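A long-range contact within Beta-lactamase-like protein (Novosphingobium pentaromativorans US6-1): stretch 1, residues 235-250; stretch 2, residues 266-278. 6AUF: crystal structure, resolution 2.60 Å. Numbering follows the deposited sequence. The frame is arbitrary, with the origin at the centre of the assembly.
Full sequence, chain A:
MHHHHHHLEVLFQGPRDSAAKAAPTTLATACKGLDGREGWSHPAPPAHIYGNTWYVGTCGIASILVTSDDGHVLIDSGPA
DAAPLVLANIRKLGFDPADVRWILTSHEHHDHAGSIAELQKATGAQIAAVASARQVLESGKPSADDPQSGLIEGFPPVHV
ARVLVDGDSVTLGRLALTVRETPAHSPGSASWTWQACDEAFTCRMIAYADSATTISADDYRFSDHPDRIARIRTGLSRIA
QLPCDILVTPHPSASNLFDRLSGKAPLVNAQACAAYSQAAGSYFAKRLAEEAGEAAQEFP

Stretch 1, residues 235-250: GLSRIAQLPCDILVTP
Stretch 2, residues 266-278: PLVNAQACAAYSQ

Stretch 1 enters as the last turns of a helix that includes Gly235 to Arg238, passes through a loop around Leu242 to Asp245, and becomes a short strand, Ile246 to Leu247 to Val248. Stretch 2 begins as an irregular loop, with Leu267 (phi/psi -72/-33) interrupting the extended-type angles of Pro266, Val268 and Asn269, then makes a type I turn from Asn269 to Ala272, and continues as a helix from Ala272 onward, with Gln271 at the N-cap position. The two helices are nearly antiparallel (157°), their axes approaching to 7.5 Å; the strand lies at 40° to the second helix, 8.9 Å from its axis. The register pairs Ala240 with Ala274 and Asp245 with Ala270, CA to CA 4.1 Å in each case, and Leu247 with Ala272, CA to CA 6.1 Å. Where Ala240 and Ala274 meet, both CB atoms point sideways, and a small methyl is compatible with so close a backbone approach.

The covalent tie is the disulfide, Cys244 SG to Cys273 SG 2.1 Å, with chi3 78°. Cys244 (phi/psi -155/74, chi1 t) and Cys273 (helical, chi1 m) both point their CB toward the opposing stretch, so the bridge joins the loop to the first turn of the helix.

Polar contacts flank it. Ser277, chi1 t, donates from OG to Leu236 O at 2.7 Å; that carbonyl also accepts the helical bond from Ala240 N (3.0 Å), so the small hydroxyl adds a second donor without disrupting the helix. At the other end, Asn269 N donates to Asp245 O at 2.8 Å, with a 160° angle. Close by, Ala270 CA lies 3.0 Å from Cys244 O in a CA-H...O contact. Within the turn, Asn269 OD1 accepts from Gln271 N at 3.2 Å, a role its short amide side chain can fill. Water 2 bridges the backbones, accepting from Leu247 N (3.1 Å to its oxygen) and donating to Asn269 O (3.2 Å).

Apolar packing fills the remainder. Leu247, chi1 t and chi2 p, points toward the helix: its CB meets Ala272 CB at 3.6 Å, and CD1 reaches Cys273 SG at 3.6 Å, covering the disulfide with hydrocarbon. Ile246 (m, t) packs CG2 on Leu267 CD1 and CG1 on Val268 CG2, both 3.8 Å; Leu267 starts sideways, but its t, p rotamer brings its end nearer. Tyr276, chi1 t and chi2 72°, offers a broad apolar ring while its OH is bonded elsewhere in the structure. Ile239 CG2 sits at the ring edge, 4.0 Å from Tyr276 CD2, and Thr249 CG2 makes an off-centre CH-pi contact, 3.8 Å from Tyr276 CZ.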

ATOM      1  N   GLY A 235       8.453  12.479   1.989  1.00 46.84           N
ATOM      2  CA  GLY A 235       7.335  11.577   1.800  1.00 44.17           C
ATOM      3  C   GLY A 235       6.023  12.192   2.255  1.00 53.14           C
ATOM      4  O   GLY A 235       5.007  12.104   1.558  1.00 48.72           O
ATOM      5  N   LEU A 236       6.026  12.819   3.438  1.00 50.61           N
ATOM      6  CA  LEU A 236       4.819  13.491   3.905  1.00 49.22           C
ATOM      7  C   LEU A 236       4.364  14.533   2.898  1.00 55.44           C
ATOM      8  O   LEU A 236       3.161  14.674   2.616  1.00 51.20           O
ATOM      9  CB  LEU A 236       5.067  14.149   5.256  1.00 44.07           C
ATOM     10  CG  LEU A 236       5.468  13.180   6.350  1.00 51.45           C
ATOM     11  CD1 LEU A 236       5.755  13.927   7.655  1.00 45.64           C
ATOM     12  CD2 LEU A 236       4.363  12.165   6.516  1.00 41.03           C
ATOM     13  N   SER A 237       5.321  15.262   2.332  1.00 50.77           N
ATOM     14  CA  SER A 237       4.972  16.330   1.414  1.00 53.82           C
ATOM     15  C   SER A 237       4.366  15.769   0.136  1.00 51.44           C
ATOM     16  O   SER A 237       3.366  16.295  -0.362  1.00 52.64           O
ATOM     17  CB  SER A 237       6.205  17.191   1.126  1.00 44.49           C
ATOM     18  OG  SER A 237       6.061  17.871  -0.108  1.00 58.87           O
ATOM     19  N   ARG A 238       4.935  14.685  -0.391  1.00 41.16           N
ATOM     20  CA  ARG A 238       4.376  14.080  -1.596  1.00 54.38           C
ATOM     21  C   ARG A 238       3.018  13.426  -1.332  1.00 55.24           C
ATOM     22  O   ARG A 238       2.109  13.520  -2.166  1.00 56.19           O
ATOM     23  CB  ARG A 238       5.366  13.072  -2.175  1.00 47.59           C
ATOM     24  CG  ARG A 238       6.569  13.782  -2.858  1.00 47.39           C
ATOM     25  CD  ARG A 238       7.707  12.834  -3.141  1.00 41.25           C
ATOM     26  NE  ARG A 238       8.859  13.531  -3.688  1.00 51.52           N
ATOM     27  CZ  ARG A 238      10.027  12.958  -3.958  1.00 46.31           C
ATOM     28  NH1 ARG A 238      10.217  11.667  -3.749  1.00 41.73           N
ATOM     29  NH2 ARG A 238      11.008  13.686  -4.443  1.00 44.96           N
ATOM     30  N   ILE A 239       2.866  12.751  -0.190  1.00 47.57           N
ATOM     31  CA  ILE A 239       1.597  12.114   0.122  1.00 50.17           C
ATOM     32  C   ILE A 239       0.491  13.159   0.153  1.00 57.67           C
ATOM     33  O   ILE A 239      -0.611  12.946  -0.382  1.00 53.94           O
ATOM     34  CB  ILE A 239       1.695  11.345   1.455  1.00 45.34           C
ATOM     35  CG1 ILE A 239       2.428  10.026   1.275  1.00 41.99           C
ATOM     36  CG2 ILE A 239       0.302  11.081   2.035  1.00 41.20           C
ATOM     37  CD1 ILE A 239       2.722   9.355   2.600  1.00 39.95           C
ATOM     38  N   ALA A 240       0.780  14.315   0.757  1.00 51.73           N
ATOM     39  CA  ALA A 240      -0.248  15.321   0.968  1.00 51.86           C
ATOM     40  C   ALA A 240      -0.712  15.938  -0.339  1.00 57.52           C
ATOM     41  O   ALA A 240      -1.824  16.487  -0.394  1.00 54.45           O
ATOM     42  CB  ALA A 240       0.271  16.411   1.907  1.00 43.86           C
ATOM     43  N   GLN A 241       0.098  15.829  -1.390  1.00 43.79           N
ATOM     44  CA  GLN A 241      -0.167  16.479  -2.661  1.00 45.20           C
ATOM     45  C   GLN A 241      -0.575  15.513  -3.758  1.00 44.77           C
ATOM     46  O   GLN A 241      -0.762  15.947  -4.900  1.00 51.98           O
ATOM     47  CB  GLN A 241       1.070  17.272  -3.109  1.00 45.97           C
ATOM     48  CG  GLN A 241       1.112  18.666  -2.528  1.00 56.64           C
ATOM     49  CD  GLN A 241       2.500  19.067  -2.155  1.00 80.63           C
ATOM     50  OE1 GLN A 241       2.900  18.946  -0.989  1.00 93.33           O
ATOM     51  NE2 GLN A 241       3.265  19.538  -3.143  1.00 76.25           N
ATOM     52  N   LEU A 242      -0.690  14.225  -3.453  1.00 46.38           N
ATOM     53  CA  LEU A 242      -1.200  13.258  -4.422  1.00 48.64           C
ATOM     54  C   LEU A 242      -2.551  13.716  -4.965  1.00 47.68           C
ATOM     55  O   LEU A 242      -3.382  14.227  -4.200  1.00 52.24           O
ATOM     56  CB  LEU A 242      -1.367  11.883  -3.770  1.00 45.93           C
ATOM     57  CG  LEU A 242      -0.150  11.242  -3.117  1.00 48.55           C
ATOM     58  CD1 LEU A 242      -0.495   9.886  -2.515  1.00 42.02           C
ATOM     59  CD2 LEU A 242       1.001  11.134  -4.154  1.00 45.81           C
ATOM     60  N   PRO A 243      -2.813  13.549  -6.261  1.00 50.13           N
ATOM     61  CA  PRO A 243      -4.202  13.616  -6.737  1.00 51.33           C
ATOM     62  C   PRO A 243      -4.995  12.524  -6.037  1.00 58.47           C
ATOM     63  O   PRO A 243      -4.616  11.351  -6.059  1.00 62.74           O
ATOM     64  CB  PRO A 243      -4.080  13.381  -8.244  1.00 52.00           C
ATOM     65  CG  PRO A 243      -2.785  12.678  -8.419  1.00 51.43           C
ATOM     66  CD  PRO A 243      -1.877  13.142  -7.321  1.00 52.05           C
ATOM     67  N   CYS A 244      -6.079  12.926  -5.367  1.00 61.11           N
ATOM     68  CA  CYS A 244      -6.635  12.079  -4.323  1.00 71.45           C
ATOM     69  C   CYS A 244      -8.123  12.370  -4.117  1.00 71.62           C
ATOM     70  O   CYS A 244      -8.537  12.989  -3.146  1.00 78.06           O
ATOM     71  CB  CYS A 244      -5.852  12.299  -3.028  1.00 81.47           C
ATOM     72  SG  CYS A 244      -6.267  11.301  -1.586  1.00 74.67           S
ATOM     73  N   ASP A 245      -8.955  11.923  -5.059  1.00 70.70           N
ATOM     74  CA  ASP A 245     -10.399  11.912  -4.826  1.00 59.71           C
ATOM     75  C   ASP A 245     -10.790  10.809  -3.853  1.00 61.10           C
ATOM     76  O   ASP A 245     -11.634  11.016  -2.968  1.00 63.30           O
ATOM     77  CB  ASP A 245     -11.141  11.728  -6.142  1.00 61.67           C
ATOM     78  CG  ASP A 245     -11.130  12.971  -6.991  1.00 65.73           C
ATOM     79  OD1 ASP A 245     -11.590  14.033  -6.508  1.00 62.99           O
ATOM     80  OD2 ASP A 245     -10.666  12.872  -8.146  1.00 70.68           O
ATOM     81  N   ILE A 246     -10.190   9.630  -3.999  1.00 55.29           N
ATOM     82  CA  ILE A 246     -10.539   8.471  -3.187  1.00 61.20           C
ATOM     83  C   ILE A 246      -9.264   7.938  -2.554  1.00 59.61           C
ATOM     84  O   ILE A 246      -8.410   7.372  -3.247  1.00 61.55           O
ATOM     85  CB  ILE A 246     -11.237   7.380  -4.012  1.00 56.92           C
ATOM     86  CG1 ILE A 246     -12.591   7.884  -4.499  1.00 54.38           C
ATOM     87  CG2 ILE A 246     -11.376   6.113  -3.191  1.00 52.76           C
ATOM     88  CD1 ILE A 246     -13.192   7.006  -5.558  1.00 67.07           C
ATOM     89  N   LEU A 247      -9.145   8.095  -1.243  1.00 56.35           N
ATOM     90  CA  LEU A 247      -7.989   7.588  -0.525  1.00 59.57           C
ATOM     91  C   LEU A 247      -8.138   6.100  -0.225  1.00 60.77           C
ATOM     92  O   LEU A 247      -9.199   5.641   0.199  1.00 56.00           O
ATOM     93  CB  LEU A 247      -7.801   8.359   0.782  1.00 56.06           C
ATOM     94  CG  LEU A 247      -6.672   7.823   1.654  1.00 52.80           C
ATOM     95  CD1 LEU A 247      -5.349   8.023   0.920  1.00 47.02           C
ATOM     96  CD2 LEU A 247      -6.666   8.511   3.000  1.00 46.94           C
ATOM     97  N   VAL A 248      -7.062   5.345  -0.435  1.00 60.83           N
ATOM     98  CA  VAL A 248      -7.010   3.939  -0.055  1.00 62.33           C
ATOM     99  C   VAL A 248      -5.644   3.677   0.565  1.00 54.04           C
ATOM    100  O   VAL A 248      -4.631   4.179   0.074  1.00 63.64           O
ATOM    101  CB  VAL A 248      -7.277   3.005  -1.261  1.00 60.38           C
ATOM    102  CG1 VAL A 248      -7.476   1.563  -0.796  1.00 57.07           C
ATOM    103  CG2 VAL A 248      -8.485   3.479  -2.047  1.00 50.24           C
ATOM    104  N   THR A 249      -5.616   2.900   1.651  1.00 51.08           N
ATOM    105  CA  THR A 249      -4.412   2.668   2.430  1.00 54.14           C
ATOM    106  C   THR A 249      -4.117   1.185   2.596  1.00 56.68           C
ATOM    107  O   THR A 249      -5.031   0.380   2.783  1.00 58.97           O
ATOM    108  CB  THR A 249      -4.516   3.299   3.822  1.00 54.80           C
ATOM    109  OG1 THR A 249      -5.724   2.853   4.463  1.00 52.51           O
ATOM    110  CG2 THR A 249      -4.473   4.831   3.732  1.00 52.72           C
ATOM    111  N   PRO A 250      -2.842   0.810   2.585  1.00 58.06           N
ATOM    112  CA  PRO A 250      -2.481  -0.605   2.777  1.00 63.15           C
ATOM    113  C   PRO A 250      -3.095  -1.242   4.011  1.00 63.93           C
ATOM    114  O   PRO A 250      -3.341  -2.453   4.018  1.00 67.16           O
ATOM    115  CB  PRO A 250      -0.951  -0.541   2.859  1.00 55.42           C
ATOM    116  CG  PRO A 250      -0.618   0.594   1.947  1.00 54.43           C
ATOM    117  CD  PRO A 250      -1.680   1.632   2.205  1.00 46.51           C
ATOM    118  N   PRO A 266     -18.324   8.615   3.378  1.00 76.06           N
ATOM    119  CA  PRO A 266     -18.133   9.103   2.004  1.00 76.39           C
ATOM    120  C   PRO A 266     -16.905   8.477   1.362  1.00 78.17           C
ATOM    121  O   PRO A 266     -15.796   8.575   1.890  1.00 73.52           O
ATOM    122  CB  PRO A 266     -17.966  10.618   2.187  1.00 69.19           C
ATOM    123  CG  PRO A 266     -18.651  10.907   3.486  1.00 68.33           C
ATOM    124  CD  PRO A 266     -18.335   9.717   4.353  1.00 68.76           C
ATOM    125  N   LEU A 267     -17.108   7.838   0.207  1.00 74.40           N
ATOM    126  CA  LEU A 267     -15.992   7.252  -0.523  1.00 68.80           C
ATOM    127  C   LEU A 267     -15.117   8.325  -1.164  1.00 78.24           C
ATOM    128  O   LEU A 267     -13.901   8.142  -1.270  1.00 87.79           O
ATOM    129  CB  LEU A 267     -16.511   6.289  -1.588  1.00 64.08           C
ATOM    130  CG  LEU A 267     -15.448   5.634  -2.471  1.00 66.82           C
ATOM    131  CD1 LEU A 267     -14.595   4.677  -1.663  1.00 57.88           C
ATOM    132  CD2 LEU A 267     -16.079   4.920  -3.655  1.00 60.37           C
ATOM    133  N   VAL A 268     -15.710   9.441  -1.585  1.00 69.10           N
ATOM    134  CA  VAL A 268     -15.009  10.506  -2.288  1.00 60.63           C
ATOM    135  C   VAL A 268     -14.778  11.666  -1.330  1.00 70.55           C
ATOM    136  O   VAL A 268     -15.731  12.221  -0.772  1.00 67.73           O
ATOM    137  CB  VAL A 268     -15.781  10.972  -3.527  1.00 59.14           C
ATOM    138  CG1 VAL A 268     -15.126  12.219  -4.111  1.00 58.55           C
ATOM    139  CG2 VAL A 268     -15.816   9.869  -4.571  1.00 59.27           C
ATOM    140  N   ASN A 269     -13.509  12.047  -1.156  1.00 69.04           N
ATOM    141  CA  ASN A 269     -13.166  13.171  -0.287  1.00 70.27           C
ATOM    142  C   ASN A 269     -11.770  13.659  -0.705  1.00 74.96           C
ATOM    143  O   ASN A 269     -10.761  13.217  -0.158  1.00 71.51           O
ATOM    144  CB  ASN A 269     -13.217  12.785   1.175  1.00 65.31           C
ATOM    145  CG  ASN A 269     -12.523  13.792   2.063  1.00 81.01           C
ATOM    146  OD1 ASN A 269     -12.419  14.976   1.724  1.00 79.75           O
ATOM    147  ND2 ASN A 269     -12.023  13.326   3.202  1.00 87.34           N
ATOM    148  N   ALA A 270     -11.747  14.587  -1.668  1.00 71.62           N
ATOM    149  CA  ALA A 270     -10.519  15.078  -2.285  1.00 60.42           C
ATOM    150  C   ALA A 270      -9.538  15.688  -1.296  1.00 67.13           C
ATOM    151  O   ALA A 270      -8.405  16.009  -1.690  1.00 63.93           O
ATOM    152  CB  ALA A 270     -10.858  16.117  -3.343  1.00 54.38           C
ATOM    153  N   GLN A 271      -9.935  15.863  -0.039  1.00 70.01           N
ATOM    154  CA  GLN A 271      -9.051  16.386   0.988  1.00 69.62           C
ATOM    155  C   GLN A 271      -8.451  15.291   1.872  1.00 67.87           C
ATOM    156  O   GLN A 271      -7.783  15.606   2.863  1.00 70.62           O
ATOM    157  CB  GLN A 271      -9.804  17.420   1.831  1.00 73.37           C
ATOM    158  CG  GLN A 271      -9.667  18.837   1.294  1.00 86.63           C
ATOM    159  CD  GLN A 271      -8.191  19.248   1.117  1.00104.31           C
ATOM    160  OE1 GLN A 271      -7.710  19.429  -0.009  1.00103.56           O
ATOM    161  NE2 GLN A 271      -7.473  19.393   2.236  1.00 99.90           N
ATOM    162  N   ALA A 272      -8.630  14.019   1.512  1.00 63.89           N
ATOM    163  CA  ALA A 272      -8.266  12.931   2.419  1.00 63.51           C
ATOM    164  C   ALA A 272      -6.755  12.790   2.552  1.00 64.27           C
ATOM    165  O   ALA A 272      -6.235  12.632   3.665  1.00 62.95           O
ATOM    166  CB  ALA A 272      -8.873  11.609   1.939  1.00 49.51           C
ATOM    167  N   CYS A 273      -6.037  12.798   1.423  1.00 54.26           N
ATOM    168  CA  CYS A 273      -4.587  12.629   1.477  1.00 54.88           C
ATOM    169  C   CYS A 273      -3.928  13.747   2.268  1.00 57.45           C
ATOM    170  O   CYS A 273      -3.031  13.492   3.083  1.00 61.69           O
ATOM    171  CB  CYS A 273      -3.997  12.555   0.074  1.00 57.62           C
ATOM    172  SG  CYS A 273      -4.387  11.009  -0.781  1.00 66.34           S
ATOM    173  N   ALA A 274      -4.371  14.987   2.069  1.00 49.46           N
ATOM    174  CA  ALA A 274      -3.787  16.075   2.841  1.00 52.48           C
ATOM    175  C   ALA A 274      -3.949  15.803   4.328  1.00 56.40           C
ATOM    176  O   ALA A 274      -2.967  15.761   5.077  1.00 66.59           O
ATOM    177  CB  ALA A 274      -4.411  17.416   2.454  1.00 48.24           C
ATOM    178  N   ALA A 275      -5.190  15.584   4.764  1.00 50.05           N
ATOM    179  CA  ALA A 275      -5.454  15.332   6.176  1.00 54.20           C
ATOM    180  C   ALA A 275      -4.647  14.146   6.681  1.00 57.61           C
ATOM    181  O   ALA A 275      -4.032  14.202   7.756  1.00 56.69           O
ATOM    182  CB  ALA A 275      -6.944  15.090   6.381  1.00 50.85           C
ATOM    183  N   TYR A 276      -4.621  13.070   5.902  1.00 52.64           N
ATOM    184  CA  TYR A 276      -3.882  11.874   6.287  1.00 53.63           C
ATOM    185  C   TYR A 276      -2.404  12.197   6.526  1.00 61.92           C
ATOM    186  O   TYR A 276      -1.845  11.863   7.580  1.00 53.88           O
ATOM    187  CB  TYR A 276      -4.095  10.823   5.195  1.00 51.73           C
ATOM    188  CG  TYR A 276      -3.323   9.540   5.305  1.00 57.41           C
ATOM    189  CD1 TYR A 276      -3.640   8.576   6.269  1.00 48.34           C
ATOM    190  CD2 TYR A 276      -2.306   9.259   4.394  1.00 43.34           C
ATOM    191  CE1 TYR A 276      -2.915   7.371   6.335  1.00 53.69           C
ATOM    192  CE2 TYR A 276      -1.604   8.074   4.445  1.00 42.90           C
ATOM    193  CZ  TYR A 276      -1.893   7.139   5.404  1.00 55.90           C
ATOM    194  OH  TYR A 276      -1.140   5.983   5.408  1.00 62.28           O
ATOM    195  N   SER A 277      -1.771  12.895   5.569  1.00 54.51           N
ATOM    196  CA  SER A 277      -0.374  13.311   5.716  1.00 53.00           C
ATOM    197  C   SER A 277      -0.194  14.283   6.886  1.00 59.76           C
ATOM    198  O   SER A 277       0.739  14.150   7.692  1.00 49.63           O
ATOM    199  CB  SER A 277       0.118  13.942   4.408  1.00 55.34           C
ATOM    200  OG  SER A 277       1.369  14.598   4.579  1.00 57.65           O
ATOM    201  N   GLN A 278      -1.068  15.285   6.992  1.00 54.51           N
ATOM    202  CA  GLN A 278      -0.968  16.188   8.129  1.00 51.83           C
ATOM    203  C   GLN A 278      -0.964  15.397   9.430  1.00 59.89           C
ATOM    204  O   GLN A 278      -0.148  15.653  10.333  1.00 60.04           O
ATOM    205  CB  GLN A 278      -2.116  17.194   8.103  1.00 56.78           C
ATOM    206  CG  GLN A 278      -2.104  18.180   9.245  1.00 86.29           C
ATOM    207  CD  GLN A 278      -3.322  19.088   9.232  1.00114.06           C
ATOM    208  OE1 GLN A 278      -3.905  19.344   8.174  1.00121.61           O
ATOM    209  NE2 GLN A 278      -3.721  19.572  10.410  1.00123.20           N
TER
HETATM  210  O   HOH W   1      -7.186  15.643  -4.836  1.00 61.83           O
HETATM  211  O   HOH W   2     -11.129  10.100   0.156  1.00 52.33           O